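Local coordinates for protein 16S rRNA methylase (Uncultured bacterium, PDB 7JLZ) that probably transfers a methyl group from S-adenosylmethionine to an adenine of 16S rRNA in the 30S ribosomal subunit, a modification linked to aminoglycoside resistance, at residues Gly81-Phe86 against Asn118-Asn123; Ile77-Leu80 against Phe86-Glu89. One frame throughout, in Å; residues are numbered along the deposited sequence. Where two conformers were deposited one is given.

Interaction 1 of 2, residues Gly81-Phe86 against Asn118-Asn123; sequences GSVEYF and NSLISN
Leu120 lays one of its methyl groups squarely over the ring of Phe86, joining the loop after edge strand 76-80 to the short helix 120-124 in a class I, Rossmann-like methyltransferase fold. The contact is a CH-pi interaction. CD1 of Leu120 lies 3.7 Å from the centroid of the Phe86 ring and 12° off its normal, so it sits above the middle of the face. Phenylalanine suits the place because its flat face offers the methyl a broad surface; Ser82 O lies at the ring edge, in its plane. Both side chains have CG anti to the backbone N (chi1 -169° in Phe86, 173° in Leu120), which lets them reach across and meet. The fork of leucine serves a second partner: Leu120 CD2 touches Phe86 CD2 near the rim and also meets Val83 CG2 at 4.3 Å. Compact, beta-branched Val83 packs in addition against Trp103 and Ser105. The turn 82-85, which holds Val83 and leads into Phe86, is closed by a backbone bond from Ser82 N to Tyr85 O. Serine adds an ST motif: Tyr85 N to Ser82 OG is 3.1 Å, with an N-H...O angle of 145°.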
ATOM      1  N   GLY A  81      -5.931  -9.772  -4.827  1.00 26.55           N
ATOM      2  CA  GLY A  81      -4.555 -10.225  -4.734  1.00 22.18           C
ATOM      3  C   GLY A  81      -4.100 -10.308  -3.295  1.00 26.05           C
ATOM      4  O   GLY A  81      -4.753  -9.808  -2.379  1.00 24.99           O
ATOM      5  N   SER A  82      -2.958 -10.964  -3.118  1.00 28.03           N
ATOM      6  CA  SER A  82      -2.323 -11.166  -1.825  1.00 28.57           C
ATOM      7  C   SER A  82      -0.873 -11.516  -2.122  1.00 28.26           C
ATOM      8  O   SER A  82      -0.501 -11.708  -3.284  1.00 28.34           O
ATOM      9  CB  SER A  82      -2.994 -12.287  -1.024  1.00 29.06           C
ATOM     10  OG  SER A  82      -2.714 -13.554  -1.602  1.00 29.44           O
ATOM     11  N   VAL A  83      -0.058 -11.604  -1.065  1.00 27.54           N
ATOM     12  CA  VAL A  83       1.335 -12.038  -1.247  1.00 27.05           C
ATOM     13  C   VAL A  83       1.377 -13.368  -1.977  1.00 33.57           C
ATOM     14  O   VAL A  83       2.149 -13.560  -2.924  1.00 36.53           O
ATOM     15  CB  VAL A  83       2.064 -12.141   0.105  1.00 30.05           C
ATOM     16  CG1 VAL A  83       3.398 -12.881  -0.069  1.00 33.07           C
ATOM     17  CG2 VAL A  83       2.302 -10.784   0.711  1.00 28.77           C
ATOM     18  N   GLU A  84       0.541 -14.310  -1.542  1.00 30.03           N
ATOM     19  CA  GLU A  84       0.570 -15.672  -2.054  1.00 33.92           C
ATOM     20  C   GLU A  84      -0.064 -15.799  -3.433  1.00 30.84           C
ATOM     21  O   GLU A  84       0.268 -16.734  -4.172  1.00 31.89           O
ATOM     22  CB  GLU A  84      -0.132 -16.601  -1.063  1.00 37.01           C
ATOM     23  CG  GLU A  84       0.582 -16.763   0.280  1.00 45.02           C
ATOM     24  CD  GLU A  84       0.552 -15.517   1.164  1.00 44.77           C
ATOM     25  OE1 GLU A  84       1.532 -15.320   1.918  1.00 47.66           O
ATOM     26  OE2 GLU A  84      -0.437 -14.745   1.107  1.00 40.60           O
ATOM     27  N   TYR A  85      -0.976 -14.893  -3.788  1.00 28.60           N
ATOM     28  CA  TYR A  85      -1.641 -14.873  -5.089  1.00 28.97           C
ATOM     29  C   TYR A  85      -1.533 -13.455  -5.628  1.00 31.51           C
ATOM     30  O   TYR A  85      -2.510 -12.702  -5.664  1.00 27.76           O
ATOM     31  CB  TYR A  85      -3.097 -15.331  -4.985  1.00 31.91           C
ATOM     32  CG  TYR A  85      -3.223 -16.776  -4.568  1.00 34.49           C
ATOM     33  CD1 TYR A  85      -3.131 -17.804  -5.501  1.00 36.30           C
ATOM     34  CD2 TYR A  85      -3.426 -17.113  -3.238  1.00 37.53           C
ATOM     35  CE1 TYR A  85      -3.246 -19.129  -5.117  1.00 42.73           C
ATOM     36  CE2 TYR A  85      -3.542 -18.425  -2.846  1.00 37.78           C
ATOM     37  CZ  TYR A  85      -3.453 -19.431  -3.785  1.00 40.45           C
ATOM     38  OH  TYR A  85      -3.569 -20.742  -3.389  1.00 43.23           O
ATOM     39  N   PHE A  86      -0.320 -13.084  -6.016  1.00 27.10           N
ATOM     40  CA  PHE A  86      -0.180 -11.715  -6.468  1.00 26.81           C
ATOM     41  C   PHE A  86      -0.264 -11.639  -7.989  1.00 27.51           C
ATOM     42  O   PHE A  86       0.292 -12.498  -8.685  1.00 28.25           O
ATOM     43  CB  PHE A  86       1.151 -11.133  -5.999  1.00 29.71           C
ATOM     44  CG  PHE A  86       1.235  -9.664  -6.203  1.00 26.26           C
ATOM     45  CD1 PHE A  86       1.708  -9.149  -7.401  1.00 28.46           C
ATOM     46  CD2 PHE A  86       0.764  -8.795  -5.232  1.00 26.08           C
ATOM     47  CE1 PHE A  86       1.746  -7.785  -7.600  1.00 25.96           C
ATOM     48  CE2 PHE A  86       0.798  -7.433  -5.427  1.00 28.34           C
ATOM     49  CZ  PHE A  86       1.283  -6.922  -6.613  1.00 28.89           C
ATOM     50  N   ASN A 118       9.136 -11.185   0.953  1.00 51.62           N
ATOM     51  CA  ASN A 118       9.206  -9.727   1.003  1.00 45.31           C
ATOM     52  C   ASN A 118       9.823  -9.119  -0.251  1.00 45.95           C
ATOM     53  O   ASN A 118       9.701  -7.903  -0.447  1.00 41.30           O
ATOM     54  CB  ASN A 118       9.973  -9.269   2.249  1.00 40.33           C
ATOM     55  CG  ASN A 118       9.244  -9.603   3.556  1.00 42.89           C
ATOM     56  OD1 ASN A 118       8.019  -9.763   3.587  1.00 41.71           O
ATOM     57  ND2 ASN A 118      10.006  -9.706   4.643  1.00 46.22           N
ATOM     58  N   SER A 119      10.459  -9.928  -1.108  1.00 47.70           N
ATOM     59  CA  SER A 119      10.989  -9.445  -2.382  1.00 45.14           C
ATOM     60  C   SER A 119       9.897  -8.924  -3.311  1.00 36.02           C
ATOM     61  O   SER A 119      10.214  -8.292  -4.327  1.00 35.56           O
ATOM     62  CB  SER A 119      11.767 -10.558  -3.088  1.00 41.58           C
ATOM     63  OG  SER A 119      10.895 -11.481  -3.707  1.00 43.29           O
ATOM     64  N   LEU A 120       8.627  -9.191  -2.997  1.00 33.50           N
ATOM     65  CA  LEU A 120       7.525  -8.609  -3.750  1.00 31.74           C
ATOM     66  C   LEU A 120       7.612  -7.092  -3.788  1.00 31.17           C
ATOM     67  O   LEU A 120       7.267  -6.474  -4.802  1.00 37.29           O
ATOM     68  CB  LEU A 120       6.202  -9.052  -3.126  1.00 31.81           C
ATOM     69  CG  LEU A 120       4.919  -8.427  -3.665  1.00 31.78           C
ATOM     70  CD1 LEU A 120       4.678  -8.894  -5.086  1.00 31.07           C
ATOM     71  CD2 LEU A 120       3.744  -8.790  -2.775  1.00 31.31           C
ATOM     72  N   ILE A 121       8.080  -6.478  -2.700  1.00 30.51           N
ATOM     73  CA  ILE A 121       8.087  -5.018  -2.594  1.00 28.63           C
ATOM     74  C   ILE A 121       8.945  -4.402  -3.691  1.00 33.38           C
ATOM     75  O   ILE A 121       8.505  -3.518  -4.434  1.00 34.43           O
ATOM     76  CB  ILE A 121       8.569  -4.596  -1.195  1.00 37.08           C
ATOM     77  CG1 ILE A 121       7.557  -5.044  -0.144  1.00 33.26           C
ATOM     78  CG2 ILE A 121       8.779  -3.089  -1.119  1.00 39.45           C
ATOM     79  CD1 ILE A 121       8.050  -4.846   1.277  1.00 33.59           C
ATOM     80  N   SER A 122      10.187  -4.859  -3.814  1.00 34.90           N
ATOM     81  CA  SER A 122      11.052  -4.297  -4.841  0.58 38.19           C
ATOM     82  C   SER A 122      10.572  -4.667  -6.238  1.00 35.61           C
ATOM     83  O   SER A 122      10.766  -3.897  -7.180  1.00 45.26           O
ATOM     84  CB  SER A 122      12.492  -4.760  -4.624  0.58 41.01           C
ATOM     85  OG  SER A 122      13.400  -3.729  -4.968  0.58 42.01           O
ATOM     86  N   ASN A 123       9.933  -5.828  -6.392  1.00 33.77           N
ATOM     87  CA  ASN A 123       9.526  -6.262  -7.724  1.00 32.87           C
ATOM     88  C   ASN A 123       8.234  -5.608  -8.198  1.00 31.99           C
ATOM     89  O   ASN A 123       7.978  -5.587  -9.403  1.00 32.75           O
ATOM     90  CB  ASN A 123       9.411  -7.788  -7.773  1.00 32.10           C
ATOM     91  CG  ASN A 123      10.778  -8.461  -7.868  1.00 43.03           C
ATOM     92  OD1 ASN A 123      11.810  -7.818  -7.681  1.00 47.28           O
ATOM     93  ND2 ASN A 123      10.788  -9.743  -8.171  1.00 48.62           N
TER

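Interaction 2 of 2, residues Ile77-Leu80 against Phe86-Glu89; sequences IYIL and FPDE
Ile79 stands with CG1 beside the backbone N and CG2 anti to it (chi1 -62°), and this rotation turns the CG2 methyl to Pro87. Only that methyl makes the side-chain contact, the longer branch staying beyond contact distance. The partner atom is the flap of the pyrrolidine ring, puckered C-gamma endo: Ile79 CG2 and Pro87 CG approach to 4.2 Å, ordinary van der Waals packing of one methyl on one methylene, the two side chains meeting at a slant. A second touch lies one residue further along the strand, where Leu80 O is 4.3 Å from Pro87 CD. Together these touches bury 77 Å² between the segments.

The contact folds the chain back on itself. Strand 76-80 is the outermost strand at one end of the mixed sheet of this Rossmann-like methyltransferase, and the loop that follows brings Pro87 back against Ile79 and the carbonyl of Leu80. Isoleucine suits the strand: its beta-branched side chain spreads over Ile52, Met1 and Leu90, while its backbone bonds to Gly53 and Glu55 of strand 49-55. Tyr78, one residue earlier, packs on helices 37-45 and 58-70. Proline suits the loop because its closed ring fixes phi (-72°) and needs no hydrogen-bond partner for its nitrogen. Just beyond it the chain enters a 3-10 turn, where Glu89 is tied down through OE2 to the Met1 amino group and through its backbone O to Lys14.

Hydrocarbon dominates the contact; the carbonyl of Leu80 merely packs against a proline methylene. Such a contact has little directional preference: shape and burial of hydrocarbon, rather than any polar bond between the segments, account for its fit.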
ATOM      1  N   ILE A  77      -8.621   1.826  -9.421  1.00 29.13           N
ATOM      2  CA  ILE A  77      -8.939   0.458  -9.797  0.59 26.92           C
ATOM      3  C   ILE A  77      -8.625  -0.457  -8.620  1.00 26.17           C
ATOM      4  O   ILE A  77      -7.718  -0.188  -7.823  1.00 27.24           O
ATOM      5  CB  ILE A  77      -8.184   0.039 -11.078  0.59 28.64           C
ATOM      6  CG1 ILE A  77      -8.706  -1.295 -11.607  0.59 29.80           C
ATOM      7  CG2 ILE A  77      -6.697  -0.020 -10.836  0.59 27.30           C
ATOM      8  CD1 ILE A  77      -7.968  -1.773 -12.827  0.59 33.14           C
ATOM      9  N   TYR A  78      -9.412  -1.532  -8.498  1.00 24.81           N
ATOM     10  CA  TYR A  78      -9.385  -2.417  -7.341  1.00 22.29           C
ATOM     11  C   TYR A  78      -9.262  -3.860  -7.800  1.00 25.46           C
ATOM     12  O   TYR A  78     -10.065  -4.319  -8.615  1.00 26.27           O
ATOM     13  CB  TYR A  78     -10.657  -2.238  -6.492  1.00 26.19           C
ATOM     14  CG  TYR A  78     -10.862  -0.801  -6.060  1.00 25.05           C
ATOM     15  CD1 TYR A  78     -11.483   0.126  -6.906  1.00 26.61           C
ATOM     16  CD2 TYR A  78     -10.426  -0.366  -4.815  1.00 30.07           C
ATOM     17  CE1 TYR A  78     -11.649   1.446  -6.523  1.00 29.23           C
ATOM     18  CE2 TYR A  78     -10.606   0.957  -4.413  1.00 28.01           C
ATOM     19  CZ  TYR A  78     -11.217   1.855  -5.276  1.00 29.35           C
ATOM     20  OH  TYR A  78     -11.396   3.168  -4.897  1.00 33.63           O
ATOM     21  N   ILE A  79      -8.270  -4.578  -7.265  1.00 23.97           N
ATOM     22  CA  ILE A  79      -7.851  -5.870  -7.801  1.00 24.26           C
ATOM     23  C   ILE A  79      -7.760  -6.899  -6.683  1.00 25.65           C
ATOM     24  O   ILE A  79      -7.338  -6.585  -5.564  1.00 24.05           O
ATOM     25  CB  ILE A  79      -6.488  -5.740  -8.523  1.00 25.67           C
ATOM     26  CG1 ILE A  79      -6.618  -4.784  -9.706  1.00 32.54           C
ATOM     27  CG2 ILE A  79      -5.941  -7.102  -8.998  1.00 30.05           C
ATOM     28  CD1 ILE A  79      -5.311  -4.469 -10.331  1.00 41.91           C
ATOM     29  N   LEU A  80      -8.146  -8.137  -6.986  1.00 23.08           N
ATOM     30  CA  LEU A  80      -7.961  -9.229  -6.038  1.00 23.15           C
ATOM     31  C   LEU A  80      -6.499  -9.657  -6.018  1.00 31.19           C
ATOM     32  O   LEU A  80      -5.899  -9.897  -7.072  1.00 30.02           O
ATOM     33  CB  LEU A  80      -8.830 -10.428  -6.404  1.00 28.27           C
ATOM     34  CG  LEU A  80     -10.320 -10.367  -6.161  1.00 31.44           C
ATOM     35  CD1 LEU A  80     -10.913 -11.731  -6.478  1.00 36.96           C
ATOM     36  CD2 LEU A  80     -10.606  -9.956  -4.717  1.00 30.70           C
ATOM     37  N   PHE A  86      -0.320 -13.084  -6.016  1.00 27.10           N
ATOM     38  CA  PHE A  86      -0.180 -11.715  -6.468  1.00 26.81           C
ATOM     39  C   PHE A  86      -0.264 -11.639  -7.989  1.00 27.51           C
ATOM     40  O   PHE A  86       0.292 -12.498  -8.685  1.00 28.25           O
ATOM     41  CB  PHE A  86       1.151 -11.133  -5.999  1.00 29.71           C
ATOM     42  CG  PHE A  86       1.235  -9.664  -6.203  1.00 26.26           C
ATOM     43  CD1 PHE A  86       1.708  -9.149  -7.401  1.00 28.46           C
ATOM     44  CD2 PHE A  86       0.764  -8.795  -5.232  1.00 26.08           C
ATOM     45  CE1 PHE A  86       1.746  -7.785  -7.600  1.00 25.96           C
ATOM     46  CE2 PHE A  86       0.798  -7.433  -5.427  1.00 28.34           C
ATOM     47  CZ  PHE A  86       1.283  -6.922  -6.613  1.00 28.89           C
ATOM     48  N   PRO A  87      -0.926 -10.629  -8.557  1.00 26.76           N
ATOM     49  CA  PRO A  87      -1.073 -10.580 -10.026  1.00 31.22           C
ATOM     50  C   PRO A  87       0.243 -10.234 -10.717  1.00 26.06           C
ATOM     51  O   PRO A  87       0.773  -9.134 -10.540  1.00 30.34           O
ATOM     52  CB  PRO A  87      -2.123  -9.486 -10.242  1.00 31.04           C
ATOM     53  CG  PRO A  87      -2.052  -8.638  -9.001  1.00 33.65           C
ATOM     54  CD  PRO A  87      -1.716  -9.580  -7.880  1.00 31.15           C
ATOM     55  N   ASP A  88       0.751 -11.178 -11.525  1.00 30.44           N
ATOM     56  CA  ASP A  88       1.991 -10.958 -12.272  1.00 34.18           C
ATOM     57  C   ASP A  88       1.929  -9.698 -13.120  1.00 26.78           C
ATOM     58  O   ASP A  88       2.965  -9.051 -13.349  1.00 25.34           O
ATOM     59  CB  ASP A  88       2.279 -12.154 -13.189  1.00 37.85           C
ATOM     60  CG  ASP A  88       2.938 -13.319 -12.469  1.00 42.71           C
ATOM     61  OD1 ASP A  88       3.594 -13.113 -11.427  1.00 43.08           O
ATOM     62  OD2 ASP A  88       2.805 -14.458 -12.969  1.00 47.41           O
ATOM     63  N   GLU A  89       0.740  -9.370 -13.623  1.00 27.34           N
ATOM     64  CA  GLU A  89       0.521  -8.201 -14.468  1.00 29.47           C
ATOM     65  C   GLU A  89       0.988  -6.909 -13.818  1.00 28.01           C
ATOM     66  O   GLU A  89       1.316  -5.953 -14.531  1.00 28.98           O
ATOM     67  CB  GLU A  89      -0.969  -8.078 -14.813  1.00 28.01           C
ATOM     68  CG  GLU A  89      -1.563  -9.228 -15.632  1.00 35.57           C
ATOM     69  CD  GLU A  89      -2.284 -10.263 -14.762  1.00 36.86           C
ATOM     70  OE1 GLU A  89      -1.922 -10.404 -13.569  1.00 32.85           O
ATOM     71  OE2 GLU A  89      -3.207 -10.935 -15.275  1.00 40.67           O
TER

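In the fold
Both contacts use the loop between strands 76-80 and 94-100, interaction 2 turning it back on the strand before it and interaction 1 setting it against helix 120-124; their centres are 10 Å apart. Phe86 belongs to both segment pairs, and its ring is sandwiched: Leu120 CD1 covers one face in interaction 1, while Pro87 CD lies over the other, offset to the rim and 3.4 Å from Phe86 CG. Pro87 thus serves the aromatic ring and the Ile79 side chain together, and its CD also packs 4.3 Å from Gly81 CA. In class I methyltransferases the loop after this strand commonly borders the S-adenosylmethionine pocket, which probably holds here too. A sulfate ion, probably from the crystallisation liquor, lies about 4 Å from the Pro87 side chain.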